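Local coordinates for protein cytosol aminopeptidase (Staphylococcus aureus subsp. aureus, PDB 3KZW) that probably removes amino-terminal residues from peptides as a metal-dependent leucyl-type aminopeptidase, at residues C151-E156 with Q198-A203. Residues are numbered along the deposited sequence; the frame is centred on the assembly and turned at random.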
ATOM      1  N   CYS A 151      -7.879 -47.654  -6.843  1.00  2.66           N
ATOM      2  CA  CYS A 151      -8.925 -48.103  -5.927  1.00  2.62           C
ATOM      3  C   CYS A 151      -8.440 -48.097  -4.478  1.00  2.64           C
ATOM      4  O   CYS A 151      -9.127 -47.588  -3.588  1.00  2.62           O
ATOM      5  CB  CYS A 151      -9.408 -49.501  -6.320  1.00  2.63           C
ATOM      6  SG  CYS A 151     -10.852 -50.092  -5.410  1.00  2.51           S
ATOM      7  N   GLY A 152      -7.249 -48.649  -4.254  1.00  2.62           N
ATOM      8  CA  GLY A 152      -6.644 -48.711  -2.924  1.00  2.62           C
ATOM      9  C   GLY A 152      -6.307 -47.352  -2.329  1.00  2.67           C
ATOM     10  O   GLY A 152      -6.612 -47.090  -1.163  1.00  2.64           O
ATOM     11  N   ILE A 153      -5.674 -46.493  -3.129  1.00  2.66           N
ATOM     12  CA  ILE A 153      -5.270 -45.156  -2.683  1.00  2.66           C
ATOM     13  C   ILE A 153      -6.482 -44.301  -2.315  1.00  2.66           C
ATOM     14  O   ILE A 153      -6.541 -43.736  -1.220  1.00  2.65           O
ATOM     15  CB  ILE A 153      -4.398 -44.418  -3.742  1.00  2.66           C
ATOM     16  CG1 ILE A 153      -3.094 -45.181  -3.999  1.00  2.73           C
ATOM     17  CG2 ILE A 153      -4.083 -42.988  -3.290  1.00  2.67           C
ATOM     18  CD1 ILE A 153      -2.362 -44.769  -5.271  1.00  2.75           C
ATOM     19  N   GLN A 154      -7.450 -44.232  -3.228  1.00  2.66           N
ATOM     20  CA  GLN A 154      -8.626 -43.381  -3.052  1.00  2.64           C
ATOM     21  C   GLN A 154      -9.548 -43.828  -1.920  1.00  2.64           C
ATOM     22  O   GLN A 154     -10.293 -43.018  -1.373  1.00  2.69           O
ATOM     23  CB  GLN A 154      -9.414 -43.251  -4.361  1.00  2.64           C
ATOM     24  CG  GLN A 154      -8.661 -42.577  -5.507  1.00  2.60           C
ATOM     25  CD  GLN A 154      -8.228 -41.160  -5.188  1.00  2.67           C
ATOM     26  OE1 GLN A 154      -7.287 -40.941  -4.426  1.00  2.72           O
ATOM     27  NE2 GLN A 154      -8.902 -40.187  -5.790  1.00  2.70           N
ATOM     28  N   SER A 155      -9.490 -45.110  -1.564  1.00  2.65           N
ATOM     29  CA  SER A 155     -10.286 -45.635  -0.452  1.00  2.65           C
ATOM     30  C   SER A 155      -9.883 -44.993   0.876  1.00  2.65           C
ATOM     31  O   SER A 155     -10.665 -44.974   1.827  1.00  2.67           O
ATOM     32  CB  SER A 155     -10.176 -47.161  -0.371  1.00  2.61           C
ATOM     33  OG  SER A 155      -8.890 -47.564   0.065  1.00  2.64           O
ATOM     34  N   GLU A 156      -8.662 -44.465   0.926  1.00  2.66           N
ATOM     35  CA  GLU A 156      -8.151 -43.780   2.110  1.00  2.64           C
ATOM     36  C   GLU A 156      -7.999 -42.278   1.883  1.00  2.64           C
ATOM     37  O   GLU A 156      -8.389 -41.478   2.734  1.00  2.68           O
ATOM     38  CB  GLU A 156      -6.811 -44.382   2.547  1.00  2.64           C
ATOM     39  CG  GLU A 156      -6.890 -45.821   3.049  1.00  2.67           C
ATOM     40  CD  GLU A 156      -7.530 -45.946   4.428  1.00  2.78           C
ATOM     41  OE1 GLU A 156      -7.597 -44.935   5.166  1.00  2.79           O
ATOM     42  OE2 GLU A 156      -7.963 -47.066   4.779  1.00  2.83           O
ATOM     43  N   GLN A 198      -2.776 -44.340   3.240  1.00  2.69           N
ATOM     44  CA  GLN A 198      -2.631 -44.119   4.683  1.00  2.66           C
ATOM     45  C   GLN A 198      -1.350 -43.361   5.032  1.00  2.67           C
ATOM     46  O   GLN A 198      -1.296 -42.661   6.044  1.00  2.71           O
ATOM     47  CB  GLN A 198      -2.690 -45.443   5.445  1.00  2.61           C
ATOM     48  CG  GLN A 198      -4.093 -45.994   5.593  1.00  2.65           C
ATOM     49  CD  GLN A 198      -4.155 -47.262   6.423  1.00  2.74           C
ATOM     50  OE1 GLN A 198      -3.132 -47.783   6.872  1.00  2.78           O
ATOM     51  NE2 GLN A 198      -5.366 -47.769   6.629  1.00  2.72           N
ATOM     52  N   SER A 199      -0.329 -43.503   4.189  1.00  2.66           N
ATOM     53  CA  SER A 199       0.914 -42.750   4.340  1.00  2.67           C
ATOM     54  C   SER A 199       0.704 -41.277   4.004  1.00  2.66           C
ATOM     55  O   SER A 199       1.286 -40.400   4.647  1.00  2.67           O
ATOM     56  CB  SER A 199       2.015 -43.340   3.460  1.00  2.65           C
ATOM     57  OG  SER A 199       2.288 -44.678   3.827  1.00  2.66           O
ATOM     58  N   ILE A 200      -0.128 -41.019   2.995  1.00  2.65           N
ATOM     59  CA  ILE A 200      -0.502 -39.656   2.607  1.00  2.65           C
ATOM     60  C   ILE A 200      -1.307 -38.995   3.723  1.00  2.63           C
ATOM     61  O   ILE A 200      -1.074 -37.831   4.063  1.00  2.62           O
ATOM     62  CB  ILE A 200      -1.285 -39.638   1.266  1.00  2.63           C
ATOM     63  CG1 ILE A 200      -0.368 -40.074   0.113  1.00  2.61           C
ATOM     64  CG2 ILE A 200      -1.868 -38.252   0.989  1.00  2.60           C
ATOM     65  CD1 ILE A 200      -1.090 -40.428  -1.171  1.00  2.61           C
ATOM     66  N   ASN A 201      -2.234 -39.754   4.302  1.00  2.64           N
ATOM     67  CA  ASN A 201      -3.062 -39.273   5.405  1.00  2.61           C
ATOM     68  C   ASN A 201      -2.272 -39.023   6.685  1.00  2.59           C
ATOM     69  O   ASN A 201      -2.631 -38.150   7.475  1.00  2.60           O
ATOM     70  CB  ASN A 201      -4.225 -40.236   5.666  1.00  2.61           C
ATOM     71  CG  ASN A 201      -5.260 -40.222   4.551  1.00  2.61           C
ATOM     72  OD1 ASN A 201      -5.188 -39.412   3.625  1.00  2.59           O
ATOM     73  ND2 ASN A 201      -6.233 -41.120   4.639  1.00  2.61           N
ATOM     74  N   LEU A 202      -1.202 -39.790   6.882  1.00  2.61           N
ATOM     75  CA  LEU A 202      -0.309 -39.590   8.020  1.00  2.65           C
ATOM     76  C   LEU A 202       0.381 -38.234   7.910  1.00  2.67           C
ATOM     77  O   LEU A 202       0.495 -37.510   8.899  1.00  2.70           O
ATOM     78  CB  LEU A 202       0.729 -40.716   8.115  1.00  2.65           C
ATOM     79  CG  LEU A 202       1.787 -40.608   9.224  1.00  2.66           C
ATOM     80  CD1 LEU A 202       1.181 -40.817  10.610  1.00  2.64           C
ATOM     81  CD2 LEU A 202       2.925 -41.586   8.988  1.00  2.67           C
ATOM     82  N   ALA A 203       0.834 -37.909   6.700  1.00  2.68           N
ATOM     83  CA  ALA A 203       1.450 -36.620   6.405  1.00  2.65           C
ATOM     84  C   ALA A 203       0.441 -35.487   6.597  1.00  2.67           C
ATOM     85  O   ALA A 203       0.769 -34.442   7.171  1.00  2.68           O
ATOM     86  CB  ALA A 203       2.006 -36.613   4.992  1.00  2.60           C
TER
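Glu156 meets Gln198 and Asn201 in different ways, with its carboxylate and with its backbone carbonyl. Asn201 makes the stronger bond. Its ND2 donates to Glu156 O at 2.9 Å, and the N-H points almost straight at the oxygen (171°). The acceptor lies in the amide plane of Asn201. On the other side of the bond, the donor approaches from over the carbonyl plane of Glu156 rather than along a lone-pair direction. Asn201 OD1 is bonded to Arg204 NH1 of the same helix, so both ends of the amide are held and its rotation is probably fixed.

The Glu156 chain bends at chi2 (-73°), which turns the carboxylate back across the Gln198 side chain. Gln198 runs extended beyond CG. The carboxylate and amide planes stand 83° apart, nearly perpendicular. Glu156 CD rests 3.6 Å from Gln198 CG, so the aliphatic part of the glutamine also packs on the acid. Gln198 NE2 gives only a weak bond to Glu156 OE2, at 3.3 Å. The stronger polar partners lie outside: Ala24 N for Glu156 OE2 and Arg322 NH2 for Gln198 OE1. Ile153 CG2 and Ile200 CD1 add a loose apolar touch at 4.5 Å.

The segments belong to helices 144-157 and 188-208. The axes of the segments 151-156 and 198-203 come within 9.4 Å. The contact joins the N-terminal and catalytic family regions. Helix 108-124 packs against Cys151, Ile153 and Gln154, and helix 308-322 against Ser199, Leu202 and Ala203.

The direct grip between the helices is therefore mainly polar. It relies on one firm bond to a main-chain oxygen. The buried carboxylate is held mainly by the backbone N-H of Ala24 and only weakly by Gln198 NE2, which together would probably help stabilise its negative charge.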